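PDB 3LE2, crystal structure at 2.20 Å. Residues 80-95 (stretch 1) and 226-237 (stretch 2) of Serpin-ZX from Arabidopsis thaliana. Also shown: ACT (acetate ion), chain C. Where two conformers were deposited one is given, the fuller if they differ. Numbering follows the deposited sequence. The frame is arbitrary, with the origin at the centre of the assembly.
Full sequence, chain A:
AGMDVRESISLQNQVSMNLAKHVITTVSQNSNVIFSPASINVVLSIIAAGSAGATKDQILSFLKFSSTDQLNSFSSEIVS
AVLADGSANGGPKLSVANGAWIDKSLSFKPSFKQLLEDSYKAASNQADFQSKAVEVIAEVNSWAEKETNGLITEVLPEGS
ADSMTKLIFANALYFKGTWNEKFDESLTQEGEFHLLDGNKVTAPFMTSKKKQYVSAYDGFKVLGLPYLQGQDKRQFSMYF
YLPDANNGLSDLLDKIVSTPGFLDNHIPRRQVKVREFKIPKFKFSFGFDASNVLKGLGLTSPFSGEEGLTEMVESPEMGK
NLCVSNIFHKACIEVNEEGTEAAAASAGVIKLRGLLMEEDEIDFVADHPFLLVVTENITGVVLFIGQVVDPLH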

# COMPACT_ATOMS: atom_id res chain seq x y z
N SER A 80 -6.37 -8.36 8.54
CA SER A 80 -7.73 -8.43 8.00
C SER A 80 -8.66 -7.42 8.66
O SER A 80 -9.53 -6.85 8.00
CB SER A 80 -8.30 -9.84 8.11
OG SER A 80 -7.64 -10.72 7.21
N ALA A 81 -8.49 -7.19 9.95
CA ALA A 81 -9.32 -6.21 10.64
C ALA A 81 -9.00 -4.81 10.10
O ALA A 81 -9.87 -3.94 10.04
CB ALA A 81 -9.12 -6.25 12.16
N VAL A 82 -7.74 -4.62 9.72
CA VAL A 82 -7.29 -3.34 9.20
C VAL A 82 -7.77 -3.18 7.75
O VAL A 82 -8.11 -2.09 7.31
CB VAL A 82 -5.76 -3.22 9.26
CG1 VAL A 82 -5.26 -2.02 8.42
CG2 VAL A 82 -5.30 -3.10 10.72
N LEU A 83 -7.83 -4.30 7.03
CA LEU A 83 -8.19 -4.28 5.62
C LEU A 83 -9.69 -4.41 5.38
O LEU A 83 -10.14 -4.30 4.26
CB LEU A 83 -7.44 -5.38 4.87
CG LEU A 83 -5.94 -5.13 4.72
CD1 LEU A 83 -5.33 -6.08 3.72
CD2 LEU A 83 -5.69 -3.67 4.32
N ALA A 84 -10.45 -4.64 6.45
CA ALA A 84 -11.90 -4.79 6.37
C ALA A 84 -12.53 -3.50 5.87
O ALA A 84 -12.02 -2.42 6.12
CB ALA A 84 -12.47 -5.16 7.74
N ASP A 85 -13.65 -3.62 5.17
CA ASP A 85 -14.41 -2.46 4.73
C ASP A 85 -14.96 -1.70 5.94
O ASP A 85 -15.43 -2.31 6.91
CB ASP A 85 -15.55 -2.90 3.82
CG ASP A 85 -16.33 -1.74 3.25
OD1 ASP A 85 -15.80 -0.60 3.23
OD2 ASP A 85 -17.48 -1.96 2.81
N GLY A 86 -14.91 -0.38 5.89
CA GLY A 86 -15.40 0.38 7.01
C GLY A 86 -16.67 1.13 6.68
O GLY A 86 -17.25 1.78 7.54
N SER A 87 -17.09 1.04 5.42
CA SER A 87 -18.22 1.84 4.95
C SER A 87 -19.52 1.51 5.69
O SER A 87 -20.31 2.41 5.98
CB SER A 87 -18.40 1.68 3.44
OG SER A 87 -18.57 0.32 3.10
N ALA A 88 -19.75 0.24 5.98
CA ALA A 88 -20.94 -0.15 6.74
C ALA A 88 -21.05 0.66 8.02
O ALA A 88 -22.14 0.90 8.53
CB ALA A 88 -20.91 -1.64 7.05
N ASN A 89 -19.91 1.10 8.54
CA ASN A 89 -19.89 1.85 9.80
C ASN A 89 -19.52 3.32 9.65
O ASN A 89 -19.28 4.00 10.64
CB ASN A 89 -18.94 1.18 10.79
CG ASN A 89 -19.45 -0.16 11.28
OD1 ASN A 89 -18.70 -1.12 11.38
ND2 ASN A 89 -20.75 -0.22 11.60
N GLY A 90 -19.47 3.80 8.41
CA GLY A 90 -19.24 5.21 8.14
C GLY A 90 -17.78 5.56 7.93
O GLY A 90 -17.44 6.72 7.72
N GLY A 91 -16.92 4.55 8.00
CA GLY A 91 -15.51 4.74 7.73
C GLY A 91 -15.23 4.51 6.26
O GLY A 91 -16.14 4.35 5.46
N PRO A 92 -13.94 4.47 5.90
CA PRO A 92 -13.61 4.39 4.47
C PRO A 92 -14.11 3.10 3.84
O PRO A 92 -14.46 2.13 4.51
CB PRO A 92 -12.07 4.44 4.47
CG PRO A 92 -11.73 5.11 5.76
CD PRO A 92 -12.74 4.57 6.73
N LYS A 93 -14.15 3.11 2.52
CA LYS A 93 -14.53 1.95 1.77
C LYS A 93 -13.25 1.24 1.42
O LYS A 93 -12.32 1.85 0.88
CB LYS A 93 -15.26 2.38 0.49
CG LYS A 93 -15.58 1.23 -0.47
CD LYS A 93 -16.68 0.36 0.10
CE LYS A 93 -17.01 -0.82 -0.79
NZ LYS A 93 -17.94 -1.73 -0.06
N LEU A 94 -13.18 -0.04 1.76
CA LEU A 94 -12.06 -0.89 1.39
C LEU A 94 -12.62 -2.15 0.79
O LEU A 94 -13.65 -2.66 1.23
CB LEU A 94 -11.21 -1.30 2.60
CG LEU A 94 -10.28 -0.27 3.25
CD1 LEU A 94 -11.04 0.65 4.21
CD2 LEU A 94 -9.16 -1.01 3.99
N SER A 95 -11.93 -2.66 -0.23
CA SER A 95 -12.30 -3.90 -0.86
C SER A 95 -11.03 -4.66 -1.23
O SER A 95 -10.09 -4.07 -1.79
CB SER A 95 -13.16 -3.62 -2.09
OG SER A 95 -13.62 -4.84 -2.64
N PRO A 226 -6.17 13.17 8.19
CA PRO A 226 -7.03 12.10 8.73
C PRO A 226 -8.30 11.89 7.90
O PRO A 226 -8.89 12.85 7.39
CB PRO A 226 -7.44 12.63 10.12
CG PRO A 226 -6.68 13.88 10.34
CD PRO A 226 -6.20 14.39 9.03
N TYR A 227 -8.71 10.62 7.79
CA TYR A 227 -9.96 10.24 7.13
C TYR A 227 -11.09 10.17 8.15
O TYR A 227 -10.88 9.72 9.28
CB TYR A 227 -9.83 8.87 6.44
CG TYR A 227 -8.94 8.88 5.22
CD1 TYR A 227 -9.39 9.43 4.03
CD2 TYR A 227 -7.66 8.34 5.25
CE1 TYR A 227 -8.59 9.46 2.91
CE2 TYR A 227 -6.85 8.35 4.13
CZ TYR A 227 -7.32 8.92 2.96
OH TYR A 227 -6.55 8.95 1.82
N LEU A 228 -12.27 10.61 7.72
CA LEU A 228 -13.51 10.45 8.48
C LEU A 228 -13.66 9.03 9.01
O LEU A 228 -13.42 8.05 8.30
CB LEU A 228 -14.71 10.79 7.58
CG LEU A 228 -16.06 10.62 8.28
CD1 LEU A 228 -16.21 11.65 9.42
CD2 LEU A 228 -17.20 10.71 7.27
N GLN A 229 -14.09 8.91 10.25
CA GLN A 229 -14.10 7.64 10.95
C GLN A 229 -15.50 7.04 11.08
O GLN A 229 -15.69 5.83 10.92
CB GLN A 229 -13.52 7.85 12.34
CG GLN A 229 -12.66 6.72 12.87
CD GLN A 229 -11.94 7.14 14.13
OE1 GLN A 229 -11.78 8.33 14.39
NE2 GLN A 229 -11.51 6.17 14.92
N GLY A 230 -16.48 7.90 11.37
CA GLY A 230 -17.79 7.43 11.75
C GLY A 230 -17.71 6.51 12.95
O GLY A 230 -17.11 6.86 13.98
N GLN A 231 -18.29 5.32 12.83
CA GLN A 231 -18.34 4.35 13.92
C GLN A 231 -17.23 3.32 13.79
O GLN A 231 -17.11 2.40 14.59
CB GLN A 231 -19.69 3.64 13.97
CG GLN A 231 -20.87 4.58 14.07
CD GLN A 231 -20.66 5.64 15.13
OE1 GLN A 231 -20.27 6.77 14.82
NE2 GLN A 231 -20.91 5.29 16.39
N ASP A 232 -16.42 3.49 12.75
CA ASP A 232 -15.26 2.64 12.55
C ASP A 232 -14.25 2.96 13.65
O ASP A 232 -13.97 4.13 13.92
CB ASP A 232 -14.67 2.91 11.16
CG ASP A 232 -13.72 1.83 10.71
OD1 ASP A 232 -13.25 1.03 11.57
OD2 ASP A 232 -13.44 1.77 9.50
N LYS A 233 -13.72 1.92 14.29
CA LYS A 233 -12.72 2.09 15.35
C LYS A 233 -11.35 2.45 14.77
O LYS A 233 -10.53 3.09 15.44
CB LYS A 233 -12.58 0.80 16.15
CG LYS A 233 -13.75 0.47 17.07
CD LYS A 233 -13.30 -0.50 18.17
CE LYS A 233 -14.35 -0.70 19.25
NZ LYS A 233 -13.80 -1.47 20.40
N ARG A 234 -11.09 2.02 13.55
CA ARG A 234 -9.82 2.31 12.91
C ARG A 234 -9.69 3.79 12.61
O ARG A 234 -10.68 4.47 12.37
CB ARG A 234 -9.65 1.46 11.66
CG ARG A 234 -9.68 -0.03 11.99
CD ARG A 234 -9.98 -0.89 10.79
NE ARG A 234 -11.21 -0.51 10.12
CZ ARG A 234 -11.52 -0.92 8.89
NH1 ARG A 234 -10.68 -1.71 8.24
NH2 ARG A 234 -12.66 -0.55 8.32
N GLN A 235 -8.47 4.29 12.68
CA GLN A 235 -8.20 5.67 12.31
C GLN A 235 -7.20 5.71 11.16
O GLN A 235 -6.01 5.47 11.35
CB GLN A 235 -7.68 6.47 13.51
CG GLN A 235 -7.26 7.91 13.12
CD GLN A 235 -8.41 8.71 12.51
OE1 GLN A 235 -8.41 9.05 11.32
NE2 GLN A 235 -9.42 9.00 13.33
N PHE A 236 -7.69 6.03 9.97
CA PHE A 236 -6.81 6.10 8.81
C PHE A 236 -6.38 7.53 8.59
O PHE A 236 -7.13 8.46 8.86
CB PHE A 236 -7.54 5.60 7.56
CG PHE A 236 -7.97 4.17 7.63
CD1 PHE A 236 -9.28 3.84 7.98
CD2 PHE A 236 -7.08 3.14 7.34
CE1 PHE A 236 -9.68 2.52 8.05
CE2 PHE A 236 -7.48 1.82 7.39
CZ PHE A 236 -8.78 1.50 7.74
N SER A 237 -5.15 7.70 8.11
CA SER A 237 -4.68 9.01 7.66
C SER A 237 -3.79 8.84 6.43
O SER A 237 -3.27 7.76 6.16
CB SER A 237 -3.89 9.72 8.76
OG SER A 237 -4.64 9.77 9.96
C ACT C . -2.29 12.68 12.13
O ACT C . -3.19 12.46 11.27
OXT ACT C . -1.20 13.13 11.69
CH3 ACT C . -2.49 12.44 13.60

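Two segments of one chain, at least 135 residues apart in sequence where they touch, pack together and bury 575 Å² in all. Stretch 1 leaves a helix after Leu83, loops through a 3-10 segment at 87-89 and enters a strand at Lys93; stretch 2 makes a type II' turn, Gln229 to Asp232, before its own strand begins at Phe236. Along stretch 2, Tyr227 comes first: its CB lies 4.3 Å from CG of Pro92, while its ring leads away. The backbones then draw close, with Gly91 beside Gln229 and CA atoms of Gly90 and Gly230 4.5 Å apart. Glycine suits this crossing: a CB on Gly230 would fall 2.8 Å from O of Asn89, and one on Gly91 2.5 Å from OD2 of Asp232. The turn, closed by Asp232 N to Gln229 O (3.1 Å), presents the preceding amide to stretch 1: Gln231 N donates to Asn89 O at 2.7 Å, the one backbone-to-backbone hydrogen bond between the stretches. Asp232 holds Arg234 in place: OD1 accepts from Arg234 NE at 2.9 Å, and OD2 forms a salt bridge with Arg234 NH2 at 2.7 Å. So braced, the guanidinium reaches the end of the helix, where NH1 and NH2 of Arg234 both donate to Ala84 O, at 2.6 and 3.0 Å, placing positive charge among backbone carbonyls; Val82 O also lies 2.8 Å from Arg234 NH1. Gly86 leaves room for this pair, since a CB there would clash with both Asp232 OD2 and Arg234 NH2. Finally, the CA-to-CB bond of Phe236 points toward stretch 1, and its ring makes apolar contacts: its CD1 meets Pro92 CG at 3.5 Å, and its CZ lies 4.3 Å from Leu94 CD1. Val82 O, a polar neighbour, lies at the ring edge, 3.7 Å from Phe236 CZ.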